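Local coordinates for ankyrin repeat domain-containing protein EMB506, chloroplastic (Arabidopsis thaliana, PDB 6JD6) that takes part in early proplastid differentiation during embryo development and, in complex with a second ankyrin-repeat protein, guides cargo from inner envelope to thylakoid Tat pathway, at residues A148-A152 and I161-L165; A169-L173 and K199-D203; V194-F198 and I229-N233; E210-H216 and R239-K245; A247-L252 and L263-K268. One frame throughout, in Å; residues are numbered along the deposited sequence.

Contact 1: residues A148-A152 and I161-L165; sequences ALHKA and ISHLL. With SO4 (sulfate ion), chain I.
One methyl group, Leu-164 CD1, meets three residues of the facing helix, and no hydrogen bond crosses between the segments. This is the helix-turn-helix of an ankyrin repeat, the second in this chain: segment 148-152 belongs to the first helix, segment 161-165 to the second. Both are alpha-helical, with Ala-152 N to Ala-148 O at 2.8 Å and Leu-165 N to Ile-161 O at 3.1 Å. The segment axes run nearly antiparallel, 160° between N-to-C directions (signed crossing -160°), and approach to 9.8 Å. The nearest CA atoms are those of Ala-152 and Ile-161, 5.9 Å apart. Ala-152 points its CB toward the other helix, 3.9 Å from Ile-161 CG1 and 4.2 Å from Leu-164 CD1. Leu-164, in the mt rotamer, brings that CD1 to 3.7 Å from Leu-149 CA and 4.3 Å from Ala-148 CB. Leu-149 starts sideways, but its tp rotamer swings the end inward: CD1 lies 4.1 Å from Ile-161 CG2, and CD2 lies 3.9 Å from Leu-165 CD2. All six touching residues are buried. Leu-165 also packs on Leu-196 and Leu-197 of helix 191-199, joining this repeat to the next. On the exposed side of helix 158-166, His-163 bonds Asp-129 through NE2 and donates from ND1 to O4 of a sulfate, probably from the crystallisation liquor and also bonded by Arg-166, at 2.9 Å.

Contact 2: residues A169-L173 and K199-D203; sequences ANPHL and KYNVD
Pro-171 overlaps the flank of the following loop with its ring: CG lies 4.1 Å from Tyr-200 CB, and CB lies 3.9 Å from Val-202 CG1. The two segments come from the connections that follow the second helices of successive ankyrin repeats, the later one taken about three residues earlier in its repeat. Neither forms strand. The closest CA atoms are those of His-172 and Val-202, at 6.0 Å. Asn-170 shapes the first segment by an Asx turn, its OD1 accepting from His-172 N at 2.8 Å, while Asn-201 (phi 55°, psi 44°) takes a left-handed conformation that turns the second. Tyr-200, chi1 m, directs its CB toward Pro-171, and Pro-171 O also lies 3.8 Å from Val-202 CG1. Beneath them, Leu-165 and Leu-197 of the adjoining helices continue the apolar patch. At the solvent side, the His-172 imidazole (chi1 -50°, chi2 -71°) reaches across, CE1 coming 3.6 Å from Tyr-200 O and 3.7 Å from Asn-201 O. Water replaces direct hydrogen bonds here. One water lies 3.1 Å from His-172 NE2 and donates to Tyr-200 O at 2.8 Å; another lies 2.6 Å from His-172 ND1 and accepts from Asp-203 N at 2.9 Å.

Contact 3: residues V194-F198 and I229-N233; sequences VKLLF and ILLTN
Phe-198 and Ile-229 account for most of the covered surface, with Asn-233 next. Segment 194-198 lies on helix 191-199; in 229-233 the helix gives way to loop at Asn-233. The two run in the same general sense, paired as Lys-195 with Ile-229 (CA atoms 8.2 Å apart) and Phe-198 with Asn-233 (7.8 Å). Phe-198, chi1 -70° and chi2 -18°, inserts its ring between the helices. One face receives Asn-233, whose CB stands 4.0 Å from the ring centroid and 17° off the normal, a CH-pi contact. The ring edge meets Leu-230, Phe-198 CZ to Leu-230 CD2 3.9 Å, and Phe-198 CE2 is 4.1 Å from Ile-229 CG2. Ile-229, extended in the tt rotamer, spreads its other contacts: CG2 is 4.2 Å from Val-194 CG1, and CD1 is 3.5 Å from CE of the all-extended Lys-195. Val-194 continues inward onto helix 181-187, Leu-230 onto helix 214-220. Such side-by-side packing of the second helices of consecutive repeats, here the third and fourth, is typical of the ankyrin solenoid.

Contact 4: residues E210-H216 and R239-K245; sequences EGWTPLH and RRTKDGK. With SO4 (sulfate ion), chain D.
Glu-210 opens the segment with its carbonyl, which accepts from Lys-242 N at 3.0 Å (170°). Gly-211 follows at phi 78°, its CA 4.1 Å from that of Thr-241; a CB here would lie 2.8 Å from Lys-242 N, a clash. Its O receives a CA-H...O contact from Thr-241 CA at 3.5 Å. Trp-212 offers a ring face to Thr-241 CG2, 3.6 Å from the five-membered centroid. Thr-213 begins the TPLH signature of ankyrin repeats: it N-caps helix 214-220 in a capping box, OG1 accepting weakly from His-216 N (3.5 Å), and its N donates to His-216 ND1 (3.0 Å). His-216, chi1 -72°, thereby presents NE2 to Lys-245 O at 3.0 Å, while Thr-241 CG2 also covers its ring, 3.7 Å from the centroid. Opposite, residues 241-244 form a type I turn, the tip of the next hairpin loop; Arg-239 NH2 lies 3.1 Å from O4 of a sulfate, probably from the crystallisation liquor, and Lys-242 NZ 3.1 Å from its O1. Glu-210 and Lys-245 hydrogen-bond the backbone of the partner ankyrin chain, and Trp-212 meets an aromatic of that chain. Pro-214 packs on helix 181-187, Leu-215 and His-216 on helix 247-252, between which helix 214-220 lies.

Contact 5: residues A247-L252 and L263-K268; sequences ALDLAL and LVKLLK
Small residues make the hollow in this helix pair, and branched ones fill it. Ala-247 and Ala-251, one turn apart, both aim CB at helix 263-268 and leave room between them, bordered by the backbone of Leu-248. Leu-267, in the mt rotamer, is the bump that enters: CD1 reaches 3.6 Å from Ala-251 CB, 3.7 Å from Ala-247 O and 3.8 Å from Leu-248 CA, while CD2 lies 4.1 Å from Ala-247 CB. One turn back, Val-264 (chi1 t) pushes CG2 into a second recess, 3.8 Å from Ala-251 CB, 3.6 Å from Leu-252 CD2 and 4.2 Å from Leu-248 CD1. Ala-251 in turn abuts Leu-263, CB to CB 3.9 Å. This close fit brings the segment axes to 9.2 Å and the CA atoms of Ala-251 and Val-264 to 5.8 Å. The directions make 160°, with a signed crossing of -160°, the antiparallel helix pair of an ankyrin repeat. No hydrogen bond links the segments. At the margin Lys-268 folds across, NZ 3.7 Å from Leu-248 CD2. The pair forms the fifth and last ankyrin repeat: Ala-247, Leu-250 and Ala-251 lean on helix 214-220, Leu-263 and Leu-266 on helix 224-232, and the partner ankyrin chain covers Leu-248, Leu-252, Lys-265 and Lys-268.

How the contacts relate
Contacts 1 and 5 are equivalent, each a buried, mainly apolar antiparallel pairing within one repeat (contact 5 adds Lys-268 at its margin), but contact 1 lies near the chain's centre and contact 5 at the solenoid's far end, against the partner protein. The other three join successive repeats: contact 3 through second helices, with a ring between them, contact 2 through exposed loops bridged by water, and contact 4 through a loop and the first turn of helix 214-220 against the next hairpin loop, the one with direct hydrogen bonds between its segments. Helix 191-199 carries contact 3 and packs on contact 1 through Leu-196, while His-150 NE2 lies 2.9 Å from Leu-173 O, linking contacts 1 and 2.

Contact 1: residues A148-A152 and I161-L165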
# COMPACT_ATOMS: atom_id res chain seq x y z
N ALA A 148 -8.01 7.32 2.39
CA ALA A 148 -7.83 6.04 3.07
C ALA A 148 -8.25 4.88 2.17
O ALA A 148 -7.67 3.79 2.25
CB ALA A 148 -8.61 6.02 4.36
N LEU A 149 -9.25 5.10 1.33
CA LEU A 149 -9.71 4.07 0.40
C LEU A 149 -8.61 3.70 -0.60
O LEU A 149 -8.33 2.52 -0.81
CB LEU A 149 -10.97 4.51 -0.35
CG LEU A 149 -11.55 3.52 -1.36
CD1 LEU A 149 -11.96 2.22 -0.66
CD2 LEU A 149 -12.73 4.11 -2.12
N HIS A 150 -7.99 4.70 -1.22
CA HIS A 150 -6.86 4.48 -2.12
C HIS A 150 -5.81 3.61 -1.45
O HIS A 150 -5.36 2.61 -2.01
CB HIS A 150 -6.20 5.80 -2.51
CG HIS A 150 -6.95 6.59 -3.54
ND1 HIS A 150 -7.55 7.80 -3.25
CD2 HIS A 150 -7.17 6.37 -4.86
CE1 HIS A 150 -8.12 8.28 -4.34
NE2 HIS A 150 -7.90 7.44 -5.33
N LYS A 151 -5.42 3.99 -0.24
CA LYS A 151 -4.35 3.30 0.48
C LYS A 151 -4.74 1.89 0.88
O LYS A 151 -3.93 0.96 0.78
CB LYS A 151 -3.93 4.08 1.72
CG LYS A 151 -2.66 4.84 1.52
CD LYS A 151 -1.52 3.91 1.15
CE LYS A 151 -0.39 4.69 0.53
NZ LYS A 151 0.01 5.81 1.43
N ALA A 152 -5.98 1.73 1.33
CA ALA A 152 -6.48 0.42 1.72
C ALA A 152 -6.46 -0.55 0.54
O ALA A 152 -6.24 -1.75 0.71
CB ALA A 152 -7.90 0.54 2.27
N ILE A 161 -11.49 -2.17 2.94
CA ILE A 161 -12.02 -1.59 1.70
C ILE A 161 -13.54 -1.61 1.68
O ILE A 161 -14.18 -0.57 1.49
CB ILE A 161 -11.48 -2.33 0.47
CG1 ILE A 161 -9.98 -2.07 0.32
CG2 ILE A 161 -12.24 -1.91 -0.79
CD1 ILE A 161 -9.25 -3.10 -0.53
N SER A 162 -14.13 -2.78 1.89
CA SER A 162 -15.58 -2.91 1.84
C SER A 162 -16.27 -2.13 2.96
O SER A 162 -17.37 -1.62 2.78
CB SER A 162 -16.00 -4.39 1.89
OG SER A 162 -15.66 -4.97 3.13
N HIS A 163 -15.61 -2.04 4.12
CA HIS A 163 -16.13 -1.25 5.23
C HIS A 163 -16.22 0.23 4.85
O HIS A 163 -17.25 0.87 5.07
CB HIS A 163 -15.26 -1.41 6.47
CG HIS A 163 -15.68 -0.53 7.62
ND1 HIS A 163 -16.67 -0.89 8.50
CD2 HIS A 163 -15.25 0.69 8.01
CE1 HIS A 163 -16.84 0.07 9.39
NE2 HIS A 163 -15.99 1.04 9.12
N LEU A 164 -15.14 0.76 4.29
CA LEU A 164 -15.08 2.15 3.86
C LEU A 164 -16.16 2.48 2.82
O LEU A 164 -16.81 3.52 2.91
CB LEU A 164 -13.70 2.48 3.28
CG LEU A 164 -12.55 2.62 4.29
CD1 LEU A 164 -11.22 2.73 3.56
CD2 LEU A 164 -12.79 3.83 5.18
N LEU A 165 -16.33 1.58 1.85
CA LEU A 165 -17.35 1.77 0.82
C LEU A 165 -18.75 1.78 1.40
O LEU A 165 -19.59 2.59 1.00
CB LEU A 165 -17.23 0.69 -0.26
CG LEU A 165 -15.99 0.80 -1.15
CD1 LEU A 165 -15.85 -0.41 -2.07
CD2 LEU A 165 -16.04 2.08 -1.97
S SO4 I . -19.61 -2.68 9.05
O1 SO4 I . -20.63 -3.72 9.10
O2 SO4 I . -19.88 -1.79 7.92
O3 SO4 I . -19.63 -1.92 10.29
O4 SO4 I . -18.30 -3.30 8.88

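Contact 2: residues A169-L173 and K199-D203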
# COMPACT_ATOMS: atom_id res chain seq x y z
N ALA A 169 -17.35 6.09 1.59
CA ALA A 169 -16.11 6.56 0.98
C ALA A 169 -16.31 6.68 -0.53
O ALA A 169 -16.91 5.81 -1.15
CB ALA A 169 -14.96 5.61 1.29
N ASN A 170 -15.82 7.78 -1.10
CA ASN A 170 -16.00 8.05 -2.52
C ASN A 170 -15.07 7.16 -3.34
O ASN A 170 -13.85 7.28 -3.24
CB ASN A 170 -15.74 9.54 -2.80
CG ASN A 170 -16.13 9.95 -4.20
OD1 ASN A 170 -16.07 9.17 -5.15
ND2 ASN A 170 -16.54 11.21 -4.35
N PRO A 171 -15.65 6.27 -4.16
CA PRO A 171 -14.87 5.32 -4.95
C PRO A 171 -14.44 5.88 -6.31
O PRO A 171 -13.80 5.17 -7.08
CB PRO A 171 -15.86 4.17 -5.17
CG PRO A 171 -17.19 4.87 -5.26
CD PRO A 171 -17.10 6.05 -4.31
N HIS A 172 -14.79 7.14 -6.58
CA HIS A 172 -14.56 7.72 -7.90
C HIS A 172 -13.33 8.63 -7.95
O HIS A 172 -12.85 8.97 -9.04
CB HIS A 172 -15.79 8.50 -8.36
CG HIS A 172 -17.07 7.74 -8.24
ND1 HIS A 172 -17.38 6.68 -9.07
CD2 HIS A 172 -18.12 7.88 -7.40
CE1 HIS A 172 -18.57 6.21 -8.74
NE2 HIS A 172 -19.04 6.92 -7.73
N LEU A 173 -12.84 9.03 -6.79
CA LEU A 173 -11.78 10.04 -6.69
C LEU A 173 -10.46 9.63 -7.33
O LEU A 173 -9.93 8.55 -7.06
CB LEU A 173 -11.54 10.41 -5.22
CG LEU A 173 -12.71 11.14 -4.55
CD1 LEU A 173 -12.42 11.37 -3.06
CD2 LEU A 173 -12.98 12.46 -5.25
N LYS A 199 -20.15 -2.59 -8.40
CA LYS A 199 -21.44 -2.41 -7.75
C LYS A 199 -21.67 -0.97 -7.31
O LYS A 199 -22.80 -0.55 -7.08
CB LYS A 199 -21.59 -3.38 -6.56
CG LYS A 199 -21.60 -4.84 -7.00
CD LYS A 199 -21.92 -5.77 -5.85
CE LYS A 199 -22.13 -7.19 -6.35
NZ LYS A 199 -22.74 -8.08 -5.32
N TYR A 200 -20.58 -0.21 -7.20
CA TYR A 200 -20.68 1.21 -6.89
C TYR A 200 -20.62 2.05 -8.17
O TYR A 200 -20.49 3.27 -8.13
CB TYR A 200 -19.58 1.63 -5.90
CG TYR A 200 -19.87 1.12 -4.51
CD1 TYR A 200 -20.60 1.89 -3.61
CD2 TYR A 200 -19.43 -0.13 -4.10
CE1 TYR A 200 -20.87 1.42 -2.34
CE2 TYR A 200 -19.70 -0.60 -2.83
CZ TYR A 200 -20.42 0.18 -1.95
OH TYR A 200 -20.70 -0.28 -0.68
N ASN A 201 -20.73 1.36 -9.30
CA ASN A 201 -20.79 2.00 -10.61
C ASN A 201 -19.63 2.94 -10.91
O ASN A 201 -19.83 4.04 -11.43
CB ASN A 201 -22.13 2.72 -10.80
CG ASN A 201 -23.31 1.77 -10.77
OD1 ASN A 201 -23.51 0.98 -11.70
ND2 ASN A 201 -24.10 1.84 -9.71
N VAL A 202 -18.42 2.51 -10.58
CA VAL A 202 -17.24 3.29 -10.91
C VAL A 202 -17.04 3.33 -12.42
O VAL A 202 -17.53 2.47 -13.15
CB VAL A 202 -15.96 2.71 -10.24
CG1 VAL A 202 -16.14 2.64 -8.72
CG2 VAL A 202 -15.63 1.34 -10.82
N ASP A 203 -16.33 4.36 -12.88
CA ASP A 203 -15.98 4.49 -14.28
C ASP A 203 -14.82 3.54 -14.57
O ASP A 203 -13.69 3.77 -14.11
CB ASP A 203 -15.60 5.94 -14.56
CG ASP A 203 -15.10 6.16 -15.97
OD1 ASP A 203 -15.28 5.28 -16.84
OD2 ASP A 203 -14.52 7.24 -16.22
O HOH W 1 -15.88 6.70 -11.25
O HOH W 2 -21.29 5.27 -6.41

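Contact 3: residues V194-F198 and I229-N233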
# COMPACT_ATOMS: atom_id res chain seq x y z
N VAL A 194 -12.40 -5.46 -7.24
CA VAL A 194 -12.83 -5.03 -8.57
C VAL A 194 -14.33 -5.26 -8.78
O VAL A 194 -15.04 -4.35 -9.21
CB VAL A 194 -12.03 -5.75 -9.68
CG1 VAL A 194 -12.64 -5.48 -11.05
CG2 VAL A 194 -10.56 -5.32 -9.65
N LYS A 195 -14.79 -6.46 -8.45
CA LYS A 195 -16.21 -6.79 -8.55
C LYS A 195 -17.06 -5.89 -7.65
O LYS A 195 -18.16 -5.48 -8.02
CB LYS A 195 -16.46 -8.25 -8.16
CG LYS A 195 -15.90 -9.27 -9.14
CD LYS A 195 -16.17 -10.69 -8.63
CE LYS A 195 -15.68 -11.73 -9.62
NZ LYS A 195 -15.93 -13.12 -9.14
N LEU A 196 -16.55 -5.59 -6.46
CA LEU A 196 -17.26 -4.73 -5.53
C LEU A 196 -17.37 -3.30 -6.05
O LEU A 196 -18.41 -2.65 -5.89
CB LEU A 196 -16.58 -4.75 -4.16
CG LEU A 196 -17.27 -3.95 -3.05
CD1 LEU A 196 -18.73 -4.37 -2.91
CD2 LEU A 196 -16.54 -4.15 -1.73
N LEU A 197 -16.30 -2.81 -6.68
CA LEU A 197 -16.31 -1.45 -7.24
C LEU A 197 -17.31 -1.31 -8.38
O LEU A 197 -17.89 -0.23 -8.57
CB LEU A 197 -14.90 -1.04 -7.69
CG LEU A 197 -13.88 -0.75 -6.57
CD1 LEU A 197 -12.48 -0.54 -7.14
CD2 LEU A 197 -14.30 0.46 -5.74
N PHE A 198 -17.52 -2.38 -9.14
CA PHE A 198 -18.53 -2.38 -10.19
C PHE A 198 -19.91 -2.09 -9.60
O PHE A 198 -20.73 -1.41 -10.22
CB PHE A 198 -18.59 -3.73 -10.91
CG PHE A 198 -17.39 -4.02 -11.76
CD1 PHE A 198 -16.53 -3.01 -12.15
CD2 PHE A 198 -17.11 -5.32 -12.17
CE1 PHE A 198 -15.43 -3.28 -12.94
CE2 PHE A 198 -16.01 -5.60 -12.95
CZ PHE A 198 -15.17 -4.57 -13.34
N ILE A 229 -13.00 -9.72 -16.89
CA ILE A 229 -14.12 -9.13 -16.17
C ILE A 229 -14.27 -7.63 -16.44
O ILE A 229 -15.38 -7.10 -16.43
CB ILE A 229 -14.08 -9.45 -14.65
CG1 ILE A 229 -15.51 -9.51 -14.10
CG2 ILE A 229 -13.22 -8.46 -13.89
CD1 ILE A 229 -15.57 -9.93 -12.66
N LEU A 230 -13.16 -6.95 -16.71
CA LEU A 230 -13.22 -5.55 -17.13
C LEU A 230 -13.93 -5.42 -18.48
O LEU A 230 -14.79 -4.56 -18.65
CB LEU A 230 -11.81 -4.94 -17.20
CG LEU A 230 -11.16 -4.60 -15.86
CD1 LEU A 230 -9.68 -4.23 -16.03
CD2 LEU A 230 -11.92 -3.46 -15.19
N LEU A 231 -13.57 -6.29 -19.42
CA LEU A 231 -14.18 -6.28 -20.75
C LEU A 231 -15.68 -6.61 -20.70
O LEU A 231 -16.47 -6.08 -21.47
CB LEU A 231 -13.46 -7.27 -21.67
CG LEU A 231 -12.03 -6.90 -22.08
CD1 LEU A 231 -11.32 -8.10 -22.70
CD2 LEU A 231 -12.04 -5.73 -23.06
N THR A 232 -16.04 -7.51 -19.79
CA THR A 232 -17.44 -7.89 -19.60
C THR A 232 -18.23 -6.73 -18.99
O THR A 232 -19.45 -6.65 -19.15
CB THR A 232 -17.54 -9.14 -18.67
OG1 THR A 232 -16.91 -10.25 -19.31
CG2 THR A 232 -18.99 -9.49 -18.37
N ASN A 233 -17.54 -5.84 -18.30
CA ASN A 233 -18.19 -4.71 -17.65
C ASN A 233 -17.93 -3.37 -18.33
O ASN A 233 -17.95 -2.32 -17.68
CB ASN A 233 -17.82 -4.66 -16.16
CG ASN A 233 -18.57 -5.70 -15.35
OD1 ASN A 233 -18.13 -6.85 -15.25
ND2 ASN A 233 -19.70 -5.31 -14.78

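Contact 4: residues E210-H216 and R239-K245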
# COMPACT_ATOMS: atom_id res chain seq x y z
N GLU A 210 -1.27 9.63 -17.66
CA GLU A 210 -0.61 9.18 -18.88
C GLU A 210 -1.56 8.43 -19.81
O GLU A 210 -1.12 7.76 -20.74
CB GLU A 210 0.60 8.30 -18.53
CG GLU A 210 1.74 9.05 -17.85
CD GLU A 210 2.87 8.13 -17.39
OE1 GLU A 210 2.72 7.51 -16.32
OE2 GLU A 210 3.90 8.05 -18.09
N GLY A 211 -2.86 8.54 -19.56
CA GLY A 211 -3.86 7.90 -20.40
C GLY A 211 -4.03 6.41 -20.16
O GLY A 211 -4.67 5.72 -20.95
N TRP A 212 -3.47 5.90 -19.07
CA TRP A 212 -3.61 4.48 -18.74
C TRP A 212 -4.95 4.20 -18.08
O TRP A 212 -5.34 4.89 -17.14
CB TRP A 212 -2.46 4.03 -17.83
CG TRP A 212 -1.19 3.72 -18.56
CD1 TRP A 212 -0.50 4.56 -19.39
CD2 TRP A 212 -0.46 2.49 -18.53
NE1 TRP A 212 0.62 3.92 -19.88
CE2 TRP A 212 0.66 2.65 -19.36
CE3 TRP A 212 -0.65 1.26 -17.88
CZ2 TRP A 212 1.60 1.63 -19.57
CZ3 TRP A 212 0.28 0.25 -18.07
CH2 TRP A 212 1.39 0.45 -18.91
N THR A 213 -5.65 3.18 -18.58
CA THR A 213 -6.92 2.75 -18.01
C THR A 213 -6.72 1.47 -17.19
O THR A 213 -5.66 0.85 -17.25
CB THR A 213 -7.96 2.49 -19.12
OG1 THR A 213 -7.56 1.35 -19.89
CG2 THR A 213 -8.11 3.70 -20.03
N PRO A 214 -7.74 1.06 -16.41
CA PRO A 214 -7.63 -0.22 -15.70
C PRO A 214 -7.36 -1.41 -16.64
O PRO A 214 -6.65 -2.34 -16.23
CB PRO A 214 -9.00 -0.37 -15.03
CG PRO A 214 -9.43 1.03 -14.78
CD PRO A 214 -8.93 1.82 -15.97
N LEU A 215 -7.91 -1.39 -17.85
CA LEU A 215 -7.65 -2.45 -18.82
C LEU A 215 -6.17 -2.56 -19.16
O LEU A 215 -5.63 -3.66 -19.27
CB LEU A 215 -8.47 -2.25 -20.10
CG LEU A 215 -8.39 -3.40 -21.11
CD1 LEU A 215 -8.88 -4.69 -20.48
CD2 LEU A 215 -9.18 -3.09 -22.38
N HIS A 216 -5.51 -1.42 -19.33
CA HIS A 216 -4.06 -1.37 -19.57
C HIS A 216 -3.29 -2.05 -18.44
O HIS A 216 -2.41 -2.88 -18.67
CB HIS A 216 -3.57 0.08 -19.74
CG HIS A 216 -3.97 0.72 -21.03
ND1 HIS A 216 -4.92 1.73 -21.10
CD2 HIS A 216 -3.56 0.51 -22.30
CE1 HIS A 216 -5.06 2.10 -22.36
NE2 HIS A 216 -4.25 1.37 -23.11
N ARG A 239 -9.21 2.37 -26.32
CA ARG A 239 -8.65 3.53 -25.63
C ARG A 239 -7.13 3.43 -25.58
O ARG A 239 -6.58 2.43 -25.11
CB ARG A 239 -9.22 3.65 -24.21
CG ARG A 239 -8.60 4.77 -23.39
CD ARG A 239 -8.91 6.14 -23.98
NE ARG A 239 -7.94 7.16 -23.57
CZ ARG A 239 -8.18 8.12 -22.68
NH1 ARG A 239 -9.37 8.23 -22.11
NH2 ARG A 239 -7.23 9.00 -22.39
N ARG A 240 -6.45 4.45 -26.09
CA ARG A 240 -4.99 4.46 -26.13
C ARG A 240 -4.38 5.35 -25.04
O ARG A 240 -4.96 6.36 -24.65
CB ARG A 240 -4.51 4.91 -27.51
CG ARG A 240 -4.76 3.89 -28.60
CD ARG A 240 -4.67 4.49 -30.00
NE ARG A 240 -5.78 5.40 -30.28
CZ ARG A 240 -6.06 5.89 -31.48
NH1 ARG A 240 -5.32 5.56 -32.53
NH2 ARG A 240 -7.09 6.72 -31.63
N THR A 241 -3.20 4.97 -24.57
CA THR A 241 -2.45 5.81 -23.66
C THR A 241 -2.01 7.07 -24.40
O THR A 241 -2.23 7.19 -25.61
CB THR A 241 -1.21 5.08 -23.12
OG1 THR A 241 -0.30 4.82 -24.20
CG2 THR A 241 -1.60 3.77 -22.49
N LYS A 242 -1.41 8.01 -23.68
CA LYS A 242 -1.00 9.27 -24.29
C LYS A 242 0.04 9.07 -25.40
O LYS A 242 0.10 9.85 -26.34
CB LYS A 242 -0.49 10.26 -23.24
CG LYS A 242 -1.58 10.80 -22.33
CD LYS A 242 -2.55 11.69 -23.09
CE LYS A 242 -3.72 12.11 -22.22
NZ LYS A 242 -4.61 13.08 -22.93
N ASP A 243 0.84 8.01 -25.28
CA ASP A 243 1.79 7.68 -26.34
C ASP A 243 1.29 6.56 -27.26
O ASP A 243 2.09 5.85 -27.87
CB ASP A 243 3.18 7.37 -25.77
CG ASP A 243 3.15 6.32 -24.70
OD1 ASP A 243 2.04 5.83 -24.38
OD2 ASP A 243 4.22 5.99 -24.16
N GLY A 244 -0.03 6.41 -27.34
CA GLY A 244 -0.66 5.64 -28.40
C GLY A 244 -0.76 4.13 -28.22
O GLY A 244 -1.03 3.42 -29.18
N LYS A 245 -0.57 3.64 -27.00
CA LYS A 245 -0.61 2.20 -26.76
C LYS A 245 -2.01 1.67 -26.48
O LYS A 245 -2.72 2.19 -25.61
CB LYS A 245 0.29 1.82 -25.58
CG LYS A 245 1.71 2.33 -25.65
CD LYS A 245 2.38 2.11 -24.30
CE LYS A 245 3.80 2.68 -24.24
NZ LYS A 245 4.37 2.49 -22.87
S SO4 D . -8.06 12.58 -20.92
O1 SO4 D . -7.59 12.93 -22.26
O2 SO4 D . -9.48 12.24 -20.97
O3 SO4 D . -7.86 13.72 -20.03
O4 SO4 D . -7.32 11.43 -20.42
O HOH W 3 1.32 7.43 -22.06
O HOH W 4 2.71 4.77 -21.69

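Contact 5: residues A247-L252 and L263-K268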
# COMPACT_ATOMS: atom_id res chain seq x y z
N ALA A 247 -4.30 -1.66 -25.14
CA ALA A 247 -4.11 -2.82 -24.26
C ALA A 247 -3.56 -3.99 -25.08
O ALA A 247 -2.76 -4.78 -24.58
CB ALA A 247 -5.43 -3.20 -23.59
N LEU A 248 -3.99 -4.08 -26.33
CA LEU A 248 -3.48 -5.07 -27.26
C LEU A 248 -1.95 -5.03 -27.37
O LEU A 248 -1.30 -6.07 -27.40
CB LEU A 248 -4.09 -4.88 -28.65
CG LEU A 248 -3.59 -5.83 -29.74
CD1 LEU A 248 -3.91 -7.27 -29.38
CD2 LEU A 248 -4.20 -5.46 -31.09
N ASP A 249 -1.39 -3.82 -27.43
CA ASP A 249 0.06 -3.66 -27.48
C ASP A 249 0.73 -4.21 -26.22
O ASP A 249 1.79 -4.84 -26.30
CB ASP A 249 0.43 -2.18 -27.67
CG ASP A 249 -0.06 -1.64 -29.00
OD1 ASP A 249 0.11 -2.34 -30.02
OD2 ASP A 249 -0.63 -0.53 -29.03
N LEU A 250 0.11 -3.98 -25.06
CA LEU A 250 0.64 -4.48 -23.80
C LEU A 250 0.58 -6.00 -23.74
O LEU A 250 1.43 -6.64 -23.12
CB LEU A 250 -0.10 -3.88 -22.61
CG LEU A 250 0.02 -2.37 -22.41
CD1 LEU A 250 -0.54 -1.95 -21.07
CD2 LEU A 250 1.45 -1.93 -22.54
N ALA A 251 -0.43 -6.58 -24.38
CA ALA A 251 -0.57 -8.03 -24.42
C ALA A 251 0.53 -8.64 -25.28
O ALA A 251 1.13 -9.64 -24.91
CB ALA A 251 -1.95 -8.42 -24.95
N LEU A 252 0.78 -8.02 -26.43
CA LEU A 252 1.72 -8.55 -27.42
C LEU A 252 3.19 -8.37 -27.03
O LEU A 252 4.03 -9.18 -27.40
CB LEU A 252 1.50 -7.86 -28.77
CG LEU A 252 0.19 -8.10 -29.52
CD1 LEU A 252 -0.01 -7.01 -30.56
CD2 LEU A 252 0.21 -9.47 -30.19
N LEU A 263 -4.10 -13.48 -23.49
CA LEU A 263 -4.54 -12.10 -23.32
C LEU A 263 -4.98 -11.49 -24.66
O LEU A 263 -6.02 -10.82 -24.72
CB LEU A 263 -3.44 -11.26 -22.67
CG LEU A 263 -3.18 -11.62 -21.20
CD1 LEU A 263 -1.88 -11.01 -20.71
CD2 LEU A 263 -4.35 -11.17 -20.32
N VAL A 264 -4.21 -11.73 -25.71
CA VAL A 264 -4.55 -11.25 -27.05
C VAL A 264 -5.90 -11.81 -27.48
O VAL A 264 -6.74 -11.09 -28.02
CB VAL A 264 -3.47 -11.66 -28.08
CG1 VAL A 264 -4.02 -11.57 -29.51
CG2 VAL A 264 -2.23 -10.81 -27.92
N LYS A 265 -6.11 -13.09 -27.21
CA LYS A 265 -7.36 -13.76 -27.54
C LYS A 265 -8.55 -13.09 -26.85
O LYS A 265 -9.55 -12.78 -27.49
CB LYS A 265 -7.25 -15.24 -27.17
CG LYS A 265 -8.45 -16.09 -27.54
CD LYS A 265 -8.03 -17.54 -27.75
CE LYS A 265 -7.23 -18.07 -26.57
NZ LYS A 265 -6.88 -19.52 -26.74
N LEU A 266 -8.43 -12.86 -25.55
CA LEU A 266 -9.45 -12.12 -24.80
C LEU A 266 -9.72 -10.75 -25.40
O LEU A 266 -10.87 -10.32 -25.48
CB LEU A 266 -9.02 -11.95 -23.34
CG LEU A 266 -9.10 -13.19 -22.44
CD1 LEU A 266 -8.54 -12.88 -21.06
CD2 LEU A 266 -10.54 -13.67 -22.33
N LEU A 267 -8.67 -10.06 -25.82
CA LEU A 267 -8.78 -8.70 -26.33
C LEU A 267 -9.36 -8.66 -27.74
O LEU A 267 -9.84 -7.61 -28.18
CB LEU A 267 -7.42 -8.00 -26.30
CG LEU A 267 -6.89 -7.66 -24.91
CD1 LEU A 267 -5.41 -7.34 -24.96
CD2 LEU A 267 -7.68 -6.50 -24.31
N LYS A 268 -9.32 -9.78 -28.45
CA LYS A 268 -9.83 -9.83 -29.82
C LYS A 268 -11.26 -10.35 -29.88
O LYS A 268 -11.95 -10.15 -30.88
CB LYS A 268 -8.92 -10.69 -30.70
CG LYS A 268 -7.60 -10.02 -31.07
CD LYS A 268 -7.84 -8.79 -31.93
CE LYS A 268 -6.53 -8.19 -32.42
NZ LYS A 268 -6.73 -6.99 -33.29